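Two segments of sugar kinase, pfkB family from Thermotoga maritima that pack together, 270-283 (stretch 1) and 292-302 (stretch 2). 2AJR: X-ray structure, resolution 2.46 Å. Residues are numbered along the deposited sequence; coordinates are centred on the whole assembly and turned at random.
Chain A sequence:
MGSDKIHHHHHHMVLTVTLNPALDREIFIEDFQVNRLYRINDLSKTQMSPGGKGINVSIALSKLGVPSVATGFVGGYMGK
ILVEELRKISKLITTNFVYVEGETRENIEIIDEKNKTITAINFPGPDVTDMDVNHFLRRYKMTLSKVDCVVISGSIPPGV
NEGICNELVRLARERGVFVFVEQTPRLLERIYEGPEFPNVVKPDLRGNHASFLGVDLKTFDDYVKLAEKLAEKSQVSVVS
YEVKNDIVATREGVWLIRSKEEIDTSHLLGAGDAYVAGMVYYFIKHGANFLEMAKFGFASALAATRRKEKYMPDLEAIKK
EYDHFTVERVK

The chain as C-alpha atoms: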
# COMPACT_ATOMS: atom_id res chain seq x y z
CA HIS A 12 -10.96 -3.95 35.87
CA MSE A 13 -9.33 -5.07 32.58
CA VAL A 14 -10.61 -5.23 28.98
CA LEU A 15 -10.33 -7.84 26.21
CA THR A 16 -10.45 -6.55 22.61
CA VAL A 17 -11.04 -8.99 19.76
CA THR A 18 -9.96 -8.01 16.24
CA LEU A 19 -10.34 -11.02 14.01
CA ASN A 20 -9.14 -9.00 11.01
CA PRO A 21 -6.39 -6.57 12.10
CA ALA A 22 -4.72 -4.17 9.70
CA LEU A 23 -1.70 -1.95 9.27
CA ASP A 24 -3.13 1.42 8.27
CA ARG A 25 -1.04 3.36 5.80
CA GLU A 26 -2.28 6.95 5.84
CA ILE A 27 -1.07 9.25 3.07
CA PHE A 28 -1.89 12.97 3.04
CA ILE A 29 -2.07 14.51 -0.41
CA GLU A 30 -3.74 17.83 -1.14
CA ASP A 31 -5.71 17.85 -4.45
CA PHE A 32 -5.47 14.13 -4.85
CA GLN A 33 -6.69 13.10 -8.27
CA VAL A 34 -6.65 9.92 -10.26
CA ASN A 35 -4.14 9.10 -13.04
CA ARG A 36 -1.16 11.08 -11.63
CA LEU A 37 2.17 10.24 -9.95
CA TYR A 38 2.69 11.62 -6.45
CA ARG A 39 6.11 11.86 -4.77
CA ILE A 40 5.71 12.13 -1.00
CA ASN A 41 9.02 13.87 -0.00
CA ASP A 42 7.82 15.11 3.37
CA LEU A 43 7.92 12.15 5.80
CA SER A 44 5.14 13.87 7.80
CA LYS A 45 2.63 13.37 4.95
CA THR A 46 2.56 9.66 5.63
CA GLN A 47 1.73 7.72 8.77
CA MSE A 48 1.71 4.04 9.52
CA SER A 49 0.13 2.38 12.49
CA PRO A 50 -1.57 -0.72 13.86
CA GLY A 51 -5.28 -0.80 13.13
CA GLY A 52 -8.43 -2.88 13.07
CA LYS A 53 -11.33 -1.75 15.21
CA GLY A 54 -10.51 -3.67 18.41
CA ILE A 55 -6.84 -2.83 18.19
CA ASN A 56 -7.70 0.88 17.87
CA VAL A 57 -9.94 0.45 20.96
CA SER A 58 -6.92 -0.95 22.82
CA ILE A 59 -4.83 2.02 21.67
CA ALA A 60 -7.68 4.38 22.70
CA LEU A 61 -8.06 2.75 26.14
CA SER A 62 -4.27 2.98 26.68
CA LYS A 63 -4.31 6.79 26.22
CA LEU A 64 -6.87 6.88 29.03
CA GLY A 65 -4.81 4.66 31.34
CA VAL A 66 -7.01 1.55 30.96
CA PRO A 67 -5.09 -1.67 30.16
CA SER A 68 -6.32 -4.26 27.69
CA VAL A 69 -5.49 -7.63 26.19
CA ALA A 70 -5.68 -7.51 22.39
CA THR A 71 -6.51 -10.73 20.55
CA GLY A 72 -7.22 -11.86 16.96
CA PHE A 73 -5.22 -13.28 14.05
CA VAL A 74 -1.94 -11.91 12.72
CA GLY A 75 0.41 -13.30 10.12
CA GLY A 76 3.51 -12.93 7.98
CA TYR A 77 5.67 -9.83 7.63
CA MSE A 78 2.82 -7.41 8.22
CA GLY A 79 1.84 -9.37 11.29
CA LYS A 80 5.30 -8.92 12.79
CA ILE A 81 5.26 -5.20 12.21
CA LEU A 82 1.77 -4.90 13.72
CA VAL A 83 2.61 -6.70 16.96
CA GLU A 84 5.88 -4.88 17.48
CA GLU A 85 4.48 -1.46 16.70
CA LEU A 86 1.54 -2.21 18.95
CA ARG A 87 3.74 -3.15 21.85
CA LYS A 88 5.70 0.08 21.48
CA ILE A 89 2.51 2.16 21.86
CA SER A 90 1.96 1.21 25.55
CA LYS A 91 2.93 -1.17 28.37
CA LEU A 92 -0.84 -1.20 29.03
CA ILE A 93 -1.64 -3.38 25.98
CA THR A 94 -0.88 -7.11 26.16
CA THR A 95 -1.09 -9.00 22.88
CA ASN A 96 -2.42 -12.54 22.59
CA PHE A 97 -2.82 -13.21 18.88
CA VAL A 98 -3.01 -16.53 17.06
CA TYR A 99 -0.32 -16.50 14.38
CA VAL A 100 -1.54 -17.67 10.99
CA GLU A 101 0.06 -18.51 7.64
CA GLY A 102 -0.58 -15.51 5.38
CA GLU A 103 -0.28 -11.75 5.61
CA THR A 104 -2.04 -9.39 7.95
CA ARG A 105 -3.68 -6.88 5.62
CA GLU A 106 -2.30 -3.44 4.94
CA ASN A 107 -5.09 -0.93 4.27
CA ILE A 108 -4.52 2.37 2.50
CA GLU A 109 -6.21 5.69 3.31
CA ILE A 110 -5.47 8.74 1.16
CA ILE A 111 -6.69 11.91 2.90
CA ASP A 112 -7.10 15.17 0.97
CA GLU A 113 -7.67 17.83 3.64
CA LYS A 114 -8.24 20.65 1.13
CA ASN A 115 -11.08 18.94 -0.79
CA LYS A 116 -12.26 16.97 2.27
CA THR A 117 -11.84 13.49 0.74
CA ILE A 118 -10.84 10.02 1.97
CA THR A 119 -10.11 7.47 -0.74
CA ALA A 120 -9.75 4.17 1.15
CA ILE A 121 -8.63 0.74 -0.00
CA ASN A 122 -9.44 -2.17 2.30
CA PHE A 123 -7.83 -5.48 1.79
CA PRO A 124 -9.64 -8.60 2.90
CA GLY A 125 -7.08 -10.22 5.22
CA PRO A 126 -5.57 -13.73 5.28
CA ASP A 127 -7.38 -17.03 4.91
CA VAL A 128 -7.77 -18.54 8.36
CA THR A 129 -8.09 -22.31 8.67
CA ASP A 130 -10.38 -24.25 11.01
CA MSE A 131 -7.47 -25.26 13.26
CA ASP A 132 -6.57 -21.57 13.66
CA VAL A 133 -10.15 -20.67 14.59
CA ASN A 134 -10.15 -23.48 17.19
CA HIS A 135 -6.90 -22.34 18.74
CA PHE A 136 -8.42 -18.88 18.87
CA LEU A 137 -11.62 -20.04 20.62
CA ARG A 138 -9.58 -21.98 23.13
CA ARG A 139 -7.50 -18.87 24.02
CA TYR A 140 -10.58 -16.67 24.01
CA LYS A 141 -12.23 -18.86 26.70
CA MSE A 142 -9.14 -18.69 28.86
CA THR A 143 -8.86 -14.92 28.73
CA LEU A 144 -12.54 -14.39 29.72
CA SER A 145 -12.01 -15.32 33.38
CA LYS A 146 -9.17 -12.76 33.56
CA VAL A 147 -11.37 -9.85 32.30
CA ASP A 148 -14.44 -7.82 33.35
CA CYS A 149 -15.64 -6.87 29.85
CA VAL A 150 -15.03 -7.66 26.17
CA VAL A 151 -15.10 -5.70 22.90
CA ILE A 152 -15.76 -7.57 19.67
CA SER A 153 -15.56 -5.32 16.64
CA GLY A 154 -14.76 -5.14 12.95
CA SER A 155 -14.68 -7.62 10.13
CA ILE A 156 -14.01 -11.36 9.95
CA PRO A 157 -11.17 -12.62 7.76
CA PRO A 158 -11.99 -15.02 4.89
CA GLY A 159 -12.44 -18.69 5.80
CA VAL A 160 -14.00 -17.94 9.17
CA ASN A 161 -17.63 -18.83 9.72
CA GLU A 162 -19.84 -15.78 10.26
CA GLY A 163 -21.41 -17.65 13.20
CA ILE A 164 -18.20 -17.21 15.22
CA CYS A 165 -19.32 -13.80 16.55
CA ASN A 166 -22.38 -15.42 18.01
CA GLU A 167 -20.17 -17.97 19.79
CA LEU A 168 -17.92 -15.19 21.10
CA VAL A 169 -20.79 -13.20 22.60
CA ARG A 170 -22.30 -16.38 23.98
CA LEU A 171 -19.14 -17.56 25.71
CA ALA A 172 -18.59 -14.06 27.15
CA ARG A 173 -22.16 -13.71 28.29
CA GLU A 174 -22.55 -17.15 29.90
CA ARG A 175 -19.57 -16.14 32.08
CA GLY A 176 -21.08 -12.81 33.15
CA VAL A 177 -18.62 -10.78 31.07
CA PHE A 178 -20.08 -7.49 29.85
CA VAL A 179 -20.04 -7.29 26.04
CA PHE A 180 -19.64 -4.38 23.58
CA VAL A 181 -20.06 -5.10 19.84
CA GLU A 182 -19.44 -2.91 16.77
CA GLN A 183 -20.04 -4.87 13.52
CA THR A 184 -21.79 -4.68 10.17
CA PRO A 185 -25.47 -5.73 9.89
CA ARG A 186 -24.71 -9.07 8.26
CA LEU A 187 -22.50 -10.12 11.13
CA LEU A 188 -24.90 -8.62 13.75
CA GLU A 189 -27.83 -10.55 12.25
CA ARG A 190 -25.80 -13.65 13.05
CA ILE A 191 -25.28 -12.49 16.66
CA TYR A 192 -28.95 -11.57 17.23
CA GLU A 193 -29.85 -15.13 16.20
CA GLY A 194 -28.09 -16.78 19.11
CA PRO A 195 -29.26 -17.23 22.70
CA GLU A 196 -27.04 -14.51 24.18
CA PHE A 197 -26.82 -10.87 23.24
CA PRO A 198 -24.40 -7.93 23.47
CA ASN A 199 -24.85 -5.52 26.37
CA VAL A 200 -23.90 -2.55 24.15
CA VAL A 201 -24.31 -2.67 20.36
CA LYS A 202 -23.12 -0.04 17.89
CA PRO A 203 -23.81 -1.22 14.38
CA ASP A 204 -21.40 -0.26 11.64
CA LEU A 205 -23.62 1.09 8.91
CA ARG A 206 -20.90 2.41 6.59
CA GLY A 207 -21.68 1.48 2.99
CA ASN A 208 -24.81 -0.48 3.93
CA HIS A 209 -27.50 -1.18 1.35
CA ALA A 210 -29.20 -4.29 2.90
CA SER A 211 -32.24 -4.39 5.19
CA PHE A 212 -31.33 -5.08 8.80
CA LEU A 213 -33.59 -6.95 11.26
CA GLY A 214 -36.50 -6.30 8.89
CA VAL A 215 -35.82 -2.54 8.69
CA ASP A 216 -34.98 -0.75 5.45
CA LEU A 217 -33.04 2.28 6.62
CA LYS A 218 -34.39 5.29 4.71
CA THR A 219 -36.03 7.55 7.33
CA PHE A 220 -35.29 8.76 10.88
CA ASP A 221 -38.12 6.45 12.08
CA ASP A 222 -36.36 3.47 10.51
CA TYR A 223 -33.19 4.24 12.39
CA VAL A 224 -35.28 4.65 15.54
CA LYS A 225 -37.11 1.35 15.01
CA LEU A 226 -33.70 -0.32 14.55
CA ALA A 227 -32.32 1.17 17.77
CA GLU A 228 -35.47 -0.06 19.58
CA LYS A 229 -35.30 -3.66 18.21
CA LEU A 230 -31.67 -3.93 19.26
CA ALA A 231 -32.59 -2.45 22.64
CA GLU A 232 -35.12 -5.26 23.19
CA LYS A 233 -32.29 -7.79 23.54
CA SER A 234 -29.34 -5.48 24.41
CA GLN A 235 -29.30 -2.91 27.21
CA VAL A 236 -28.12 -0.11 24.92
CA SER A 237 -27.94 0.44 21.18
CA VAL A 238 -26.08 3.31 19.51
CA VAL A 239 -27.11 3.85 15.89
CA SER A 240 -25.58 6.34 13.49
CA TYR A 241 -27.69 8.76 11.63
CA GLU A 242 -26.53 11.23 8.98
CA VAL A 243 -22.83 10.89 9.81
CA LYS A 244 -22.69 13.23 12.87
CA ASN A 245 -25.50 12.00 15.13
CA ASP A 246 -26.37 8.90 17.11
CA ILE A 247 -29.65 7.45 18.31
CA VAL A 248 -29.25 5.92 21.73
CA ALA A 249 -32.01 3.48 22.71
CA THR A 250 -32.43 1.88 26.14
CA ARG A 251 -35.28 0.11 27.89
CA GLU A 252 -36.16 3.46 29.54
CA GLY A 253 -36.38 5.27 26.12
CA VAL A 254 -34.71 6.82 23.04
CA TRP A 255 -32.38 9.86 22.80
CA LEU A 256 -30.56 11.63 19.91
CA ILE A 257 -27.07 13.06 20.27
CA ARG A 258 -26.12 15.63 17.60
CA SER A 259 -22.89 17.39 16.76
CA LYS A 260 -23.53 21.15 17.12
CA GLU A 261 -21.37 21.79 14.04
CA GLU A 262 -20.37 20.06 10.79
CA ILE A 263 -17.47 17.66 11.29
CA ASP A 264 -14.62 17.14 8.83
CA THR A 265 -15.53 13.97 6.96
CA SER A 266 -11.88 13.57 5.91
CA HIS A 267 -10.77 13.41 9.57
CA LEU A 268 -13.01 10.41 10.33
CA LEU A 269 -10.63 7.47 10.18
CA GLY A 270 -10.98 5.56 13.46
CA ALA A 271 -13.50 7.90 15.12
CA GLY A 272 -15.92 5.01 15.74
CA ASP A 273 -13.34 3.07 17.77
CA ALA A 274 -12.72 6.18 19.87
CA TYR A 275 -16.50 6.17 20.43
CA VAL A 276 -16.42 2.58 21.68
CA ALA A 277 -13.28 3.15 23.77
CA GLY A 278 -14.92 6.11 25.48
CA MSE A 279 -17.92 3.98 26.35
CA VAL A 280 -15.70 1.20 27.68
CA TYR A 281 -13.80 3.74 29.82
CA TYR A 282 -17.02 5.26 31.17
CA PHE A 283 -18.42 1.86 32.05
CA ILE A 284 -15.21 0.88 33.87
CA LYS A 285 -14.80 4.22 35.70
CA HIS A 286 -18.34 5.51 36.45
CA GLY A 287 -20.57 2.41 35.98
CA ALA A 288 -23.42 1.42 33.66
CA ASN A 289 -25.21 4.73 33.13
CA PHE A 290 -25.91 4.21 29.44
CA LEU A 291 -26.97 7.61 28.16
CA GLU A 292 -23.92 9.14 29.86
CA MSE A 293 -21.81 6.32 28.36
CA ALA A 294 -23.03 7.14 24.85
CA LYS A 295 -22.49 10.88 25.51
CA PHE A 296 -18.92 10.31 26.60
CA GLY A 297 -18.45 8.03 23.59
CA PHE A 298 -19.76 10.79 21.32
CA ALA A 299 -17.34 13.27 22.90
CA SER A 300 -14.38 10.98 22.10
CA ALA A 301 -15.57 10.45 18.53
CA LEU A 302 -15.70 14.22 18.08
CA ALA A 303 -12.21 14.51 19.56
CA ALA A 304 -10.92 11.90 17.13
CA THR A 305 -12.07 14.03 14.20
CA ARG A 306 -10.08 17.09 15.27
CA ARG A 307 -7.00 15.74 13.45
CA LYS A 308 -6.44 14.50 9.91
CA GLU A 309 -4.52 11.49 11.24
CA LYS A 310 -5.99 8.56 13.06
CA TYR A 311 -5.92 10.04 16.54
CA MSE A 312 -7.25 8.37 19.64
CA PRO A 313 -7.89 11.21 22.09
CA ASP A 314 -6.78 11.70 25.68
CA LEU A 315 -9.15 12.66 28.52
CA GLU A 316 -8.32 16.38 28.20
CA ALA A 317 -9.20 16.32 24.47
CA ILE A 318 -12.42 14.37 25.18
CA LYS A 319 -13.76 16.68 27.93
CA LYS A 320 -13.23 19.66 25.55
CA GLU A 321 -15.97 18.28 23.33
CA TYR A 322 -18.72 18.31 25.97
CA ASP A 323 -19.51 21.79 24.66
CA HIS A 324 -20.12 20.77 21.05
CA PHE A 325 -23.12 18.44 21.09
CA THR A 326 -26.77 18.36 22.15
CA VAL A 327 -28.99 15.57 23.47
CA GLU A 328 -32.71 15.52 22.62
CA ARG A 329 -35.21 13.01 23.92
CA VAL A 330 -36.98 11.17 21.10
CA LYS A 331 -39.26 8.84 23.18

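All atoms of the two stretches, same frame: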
# COMPACT_ATOMS: atom_id res chain seq x y z
N GLY A 270 -11.15 6.09 12.10
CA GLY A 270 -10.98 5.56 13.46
C GLY A 270 -11.82 6.21 14.56
O GLY A 270 -11.69 5.83 15.73
N ALA A 271 -12.66 7.17 14.18
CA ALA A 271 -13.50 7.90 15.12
C ALA A 271 -14.46 6.98 15.87
O ALA A 271 -14.76 7.20 17.06
CB ALA A 271 -14.30 8.99 14.38
N GLY A 272 -14.95 5.95 15.18
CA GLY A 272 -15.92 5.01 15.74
C GLY A 272 -15.36 4.12 16.84
O GLY A 272 -16.09 3.68 17.74
N ASP A 273 -14.05 3.87 16.77
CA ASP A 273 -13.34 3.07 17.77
C ASP A 273 -13.05 3.93 18.99
O ASP A 273 -13.09 3.45 20.12
CB ASP A 273 -12.08 2.50 17.13
CG ASP A 273 -12.39 1.78 15.80
OD1 ASP A 273 -13.41 1.06 15.73
OD2 ASP A 273 -11.64 1.96 14.82
N ALA A 274 -12.77 5.21 18.76
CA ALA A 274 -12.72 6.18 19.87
C ALA A 274 -14.05 6.18 20.59
O ALA A 274 -14.07 6.11 21.79
CB ALA A 274 -12.40 7.59 19.37
N TYR A 275 -15.16 6.24 19.85
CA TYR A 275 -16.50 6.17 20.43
C TYR A 275 -16.61 4.98 21.36
O TYR A 275 -16.98 5.12 22.52
CB TYR A 275 -17.56 6.04 19.34
CG TYR A 275 -18.93 6.56 19.74
CD1 TYR A 275 -19.60 6.04 20.84
CD2 TYR A 275 -19.54 7.58 19.01
CE1 TYR A 275 -20.85 6.53 21.22
CE2 TYR A 275 -20.79 8.06 19.38
CZ TYR A 275 -21.43 7.53 20.48
OH TYR A 275 -22.66 8.01 20.85
N VAL A 276 -16.29 3.79 20.86
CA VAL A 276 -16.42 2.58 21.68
C VAL A 276 -15.49 2.62 22.89
O VAL A 276 -15.90 2.27 24.00
CB VAL A 276 -16.22 1.31 20.83
CG1 VAL A 276 -16.12 0.07 21.73
CG2 VAL A 276 -17.37 1.16 19.88
N ALA A 277 -14.26 3.07 22.68
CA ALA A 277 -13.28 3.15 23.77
C ALA A 277 -13.76 4.07 24.89
O ALA A 277 -13.56 3.79 26.07
CB ALA A 277 -11.96 3.63 23.25
N GLY A 278 -14.37 5.19 24.51
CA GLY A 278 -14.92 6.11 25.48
C GLY A 278 -15.98 5.43 26.31
O GLY A 278 -15.96 5.54 27.53
N MSE A 279 -16.88 4.71 25.66
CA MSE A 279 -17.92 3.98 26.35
C MSE A 279 -17.33 2.94 27.29
O MSE A 279 -17.77 2.83 28.43
CB MSE A 279 -18.87 3.30 25.37
CG MSE A 279 -19.73 4.27 24.63
SE MSE A 279 -21.16 3.41 23.61
CE MSE A 279 -22.69 3.72 24.82
N VAL A 280 -16.33 2.20 26.82
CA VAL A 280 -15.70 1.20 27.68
C VAL A 280 -15.13 1.88 28.92
O VAL A 280 -15.42 1.47 30.04
CB VAL A 280 -14.61 0.37 26.94
CG1 VAL A 280 -14.02 -0.68 27.89
CG2 VAL A 280 -15.20 -0.31 25.73
N TYR A 281 -14.37 2.96 28.72
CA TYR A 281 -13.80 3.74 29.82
C TYR A 281 -14.87 4.23 30.81
O TYR A 281 -14.65 4.18 32.02
CB TYR A 281 -13.03 4.95 29.28
CG TYR A 281 -12.50 5.90 30.33
CD1 TYR A 281 -11.25 5.70 30.90
CD2 TYR A 281 -13.23 7.01 30.75
CE1 TYR A 281 -10.73 6.57 31.87
CE2 TYR A 281 -12.72 7.89 31.72
CZ TYR A 281 -11.47 7.65 32.27
OH TYR A 281 -10.95 8.49 33.22
N TYR A 282 -15.99 4.71 30.30
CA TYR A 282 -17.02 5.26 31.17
C TYR A 282 -17.62 4.16 32.01
O TYR A 282 -17.85 4.34 33.21
CB TYR A 282 -18.15 5.95 30.38
CG TYR A 282 -19.10 6.73 31.27
CD1 TYR A 282 -20.10 6.10 32.01
CD2 TYR A 282 -18.99 8.11 31.38
CE1 TYR A 282 -20.95 6.83 32.85
CE2 TYR A 282 -19.83 8.85 32.20
CZ TYR A 282 -20.81 8.22 32.93
OH TYR A 282 -21.64 8.98 33.73
N PHE A 283 -17.91 3.03 31.37
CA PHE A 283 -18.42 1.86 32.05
C PHE A 283 -17.47 1.47 33.18
O PHE A 283 -17.88 1.40 34.35
CB PHE A 283 -18.59 0.71 31.07
CG PHE A 283 -19.06 -0.57 31.70
CD1 PHE A 283 -20.30 -0.65 32.28
CD2 PHE A 283 -18.25 -1.69 31.71
CE1 PHE A 283 -20.73 -1.82 32.86
CE2 PHE A 283 -18.67 -2.86 32.29
CZ PHE A 283 -19.92 -2.92 32.86
N GLU A 292 -25.21 8.48 29.59
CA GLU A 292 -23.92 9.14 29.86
C GLU A 292 -22.73 8.40 29.22
O GLU A 292 -21.77 9.04 28.79
CB GLU A 292 -23.70 9.38 31.35
CG GLU A 292 -24.76 10.30 31.98
CD GLU A 292 -24.63 11.76 31.55
OE1 GLU A 292 -23.55 12.36 31.70
OE2 GLU A 292 -25.64 12.33 31.08
N MSE A 293 -22.80 7.08 29.13
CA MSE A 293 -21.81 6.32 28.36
C MSE A 293 -21.78 6.73 26.90
O MSE A 293 -20.72 7.00 26.37
CB MSE A 293 -22.11 4.84 28.37
CG MSE A 293 -21.50 4.09 29.51
SE MSE A 293 -21.88 2.20 29.28
CE MSE A 293 -21.67 2.06 27.43
N ALA A 294 -22.95 6.74 26.25
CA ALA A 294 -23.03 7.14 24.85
C ALA A 294 -22.56 8.59 24.64
O ALA A 294 -21.91 8.89 23.64
CB ALA A 294 -24.44 6.96 24.33
N LYS A 295 -22.88 9.47 25.59
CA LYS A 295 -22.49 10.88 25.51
C LYS A 295 -20.98 11.04 25.57
O LYS A 295 -20.40 11.85 24.85
CB LYS A 295 -23.13 11.71 26.64
CG LYS A 295 -24.60 12.08 26.37
CD LYS A 295 -25.34 12.55 27.62
CE LYS A 295 -24.88 13.94 28.09
NZ LYS A 295 -25.58 14.36 29.34
N PHE A 296 -20.36 10.28 26.47
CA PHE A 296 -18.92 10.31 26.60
C PHE A 296 -18.28 9.70 25.35
O PHE A 296 -17.26 10.18 24.87
CB PHE A 296 -18.48 9.57 27.86
CG PHE A 296 -17.02 9.74 28.18
CD1 PHE A 296 -16.58 10.83 28.91
CD2 PHE A 296 -16.09 8.80 27.77
CE1 PHE A 296 -15.24 10.99 29.21
CE2 PHE A 296 -14.76 8.95 28.07
CZ PHE A 296 -14.32 10.06 28.78
N GLY A 297 -18.90 8.65 24.83
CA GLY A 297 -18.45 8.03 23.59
C GLY A 297 -18.47 9.04 22.47
O GLY A 297 -17.50 9.16 21.71
N PHE A 298 -19.57 9.80 22.39
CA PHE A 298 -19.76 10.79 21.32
C PHE A 298 -18.69 11.86 21.43
O PHE A 298 -18.12 12.26 20.42
CB PHE A 298 -21.18 11.39 21.38
CG PHE A 298 -21.59 12.11 20.12
CD1 PHE A 298 -21.27 13.45 19.93
CD2 PHE A 298 -22.28 11.44 19.12
CE1 PHE A 298 -21.64 14.10 18.76
CE2 PHE A 298 -22.65 12.09 17.95
CZ PHE A 298 -22.34 13.42 17.77
N ALA A 299 -18.40 12.30 22.65
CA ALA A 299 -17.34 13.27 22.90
C ALA A 299 -16.00 12.79 22.34
O ALA A 299 -15.29 13.56 21.68
CB ALA A 299 -17.21 13.55 24.39
N SER A 300 -15.65 11.52 22.59
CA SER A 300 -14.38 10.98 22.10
C SER A 300 -14.35 10.97 20.57
O SER A 300 -13.35 11.41 19.97
CB SER A 300 -14.14 9.56 22.64
OG SER A 300 -14.36 9.50 24.04
N ALA A 301 -15.44 10.49 19.97
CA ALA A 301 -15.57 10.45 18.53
C ALA A 301 -15.29 11.84 17.97
O ALA A 301 -14.50 11.97 17.04
CB ALA A 301 -16.96 9.97 18.11
N LEU A 302 -15.90 12.86 18.55
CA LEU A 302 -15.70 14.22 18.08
C LEU A 302 -14.23 14.56 18.18
O LEU A 302 -13.68 15.16 17.26
CB LEU A 302 -16.54 15.25 18.84
CG LEU A 302 -18.01 15.34 18.40
CD1 LEU A 302 -18.78 16.30 19.27
CD2 LEU A 302 -18.14 15.73 16.93

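At the centre of this contact two helices meet through residues with little or no side chain. Helix 271-283 and helix 292-302 run roughly antiparallel, at 142° between their N-to-C directions, and their axes close to 7.0 Å. Glycine on both sides permits that approach: Gly278 CA lies 4.4 Å from Gly297 CA. A CB on Gly278 would fall 2.5 Å from Ser300 OG, and one on Gly297 would fall 2.5 Å from Tyr275 CD1 and 2.9 Å from Met279 CG, so neither position has room for even a methyl group. The first rule is that closeness is paid for with glycine where the backbones meet.

The second rule is that a large side chain can fill the space the small ones leave. Tyr275, with chi1 in the t well, is a knob in the hole formed by Ala294, Gly297, Phe298 and Ala301. One face of its ring is covered by backbone, Gly297 O and Phe298 N, while its CD2 meets Ala301 CB at 3.6 Å and its CE2 meets Phe298 CD2 at 3.7 Å. Its own backbone joins in, for Tyr275 CA approaches Gly297 O at 3.4 Å in a nearly straight CA-H...O contact (163° at the hydrogen). Such contacts become possible when helices pack this tightly.

Toward the end of stretch 1 and the start of stretch 2, the packing passes to larger side chains. The CB of Met279, a selenomethionine, points sideways, but its end comes nearer the partner helix, bringing Met279 CE within 3.3 Å of Met293 CE and 3.7 Å of Ala294 CB. Met293, also a selenomethionine, packs its CG 3.5 Å from Tyr282 CD1, and the Tyr282 ring lies with one face over Met293 CA and Glu292 O. Phe296 reaches back across the interface: its CB is 3.8 Å from Tyr282 CD2, and its ring is nearly parallel to that of Tyr281 (18°) but slid aside, with centroids 5.6 Å apart and little overlap.

Polar groups complete the picture without any clear hydrogen bond between the helices. Tyr275 OH comes 3.0 Å from Ala294 O, bringing a polar atom to the end of the knob. Ser300 faces the other helix, yet its OG donates to Phe296 O at 3.1 Å, one turn back, so the hydroxyl is satisfied within its own helix. At the outer margin, Tyr282 OH touches Glu292 CB at 3.2 Å, while Glu292 OE2 forms a salt bridge with Lys295 NZ at 2.7 Å, pairing the charges within stretch 2.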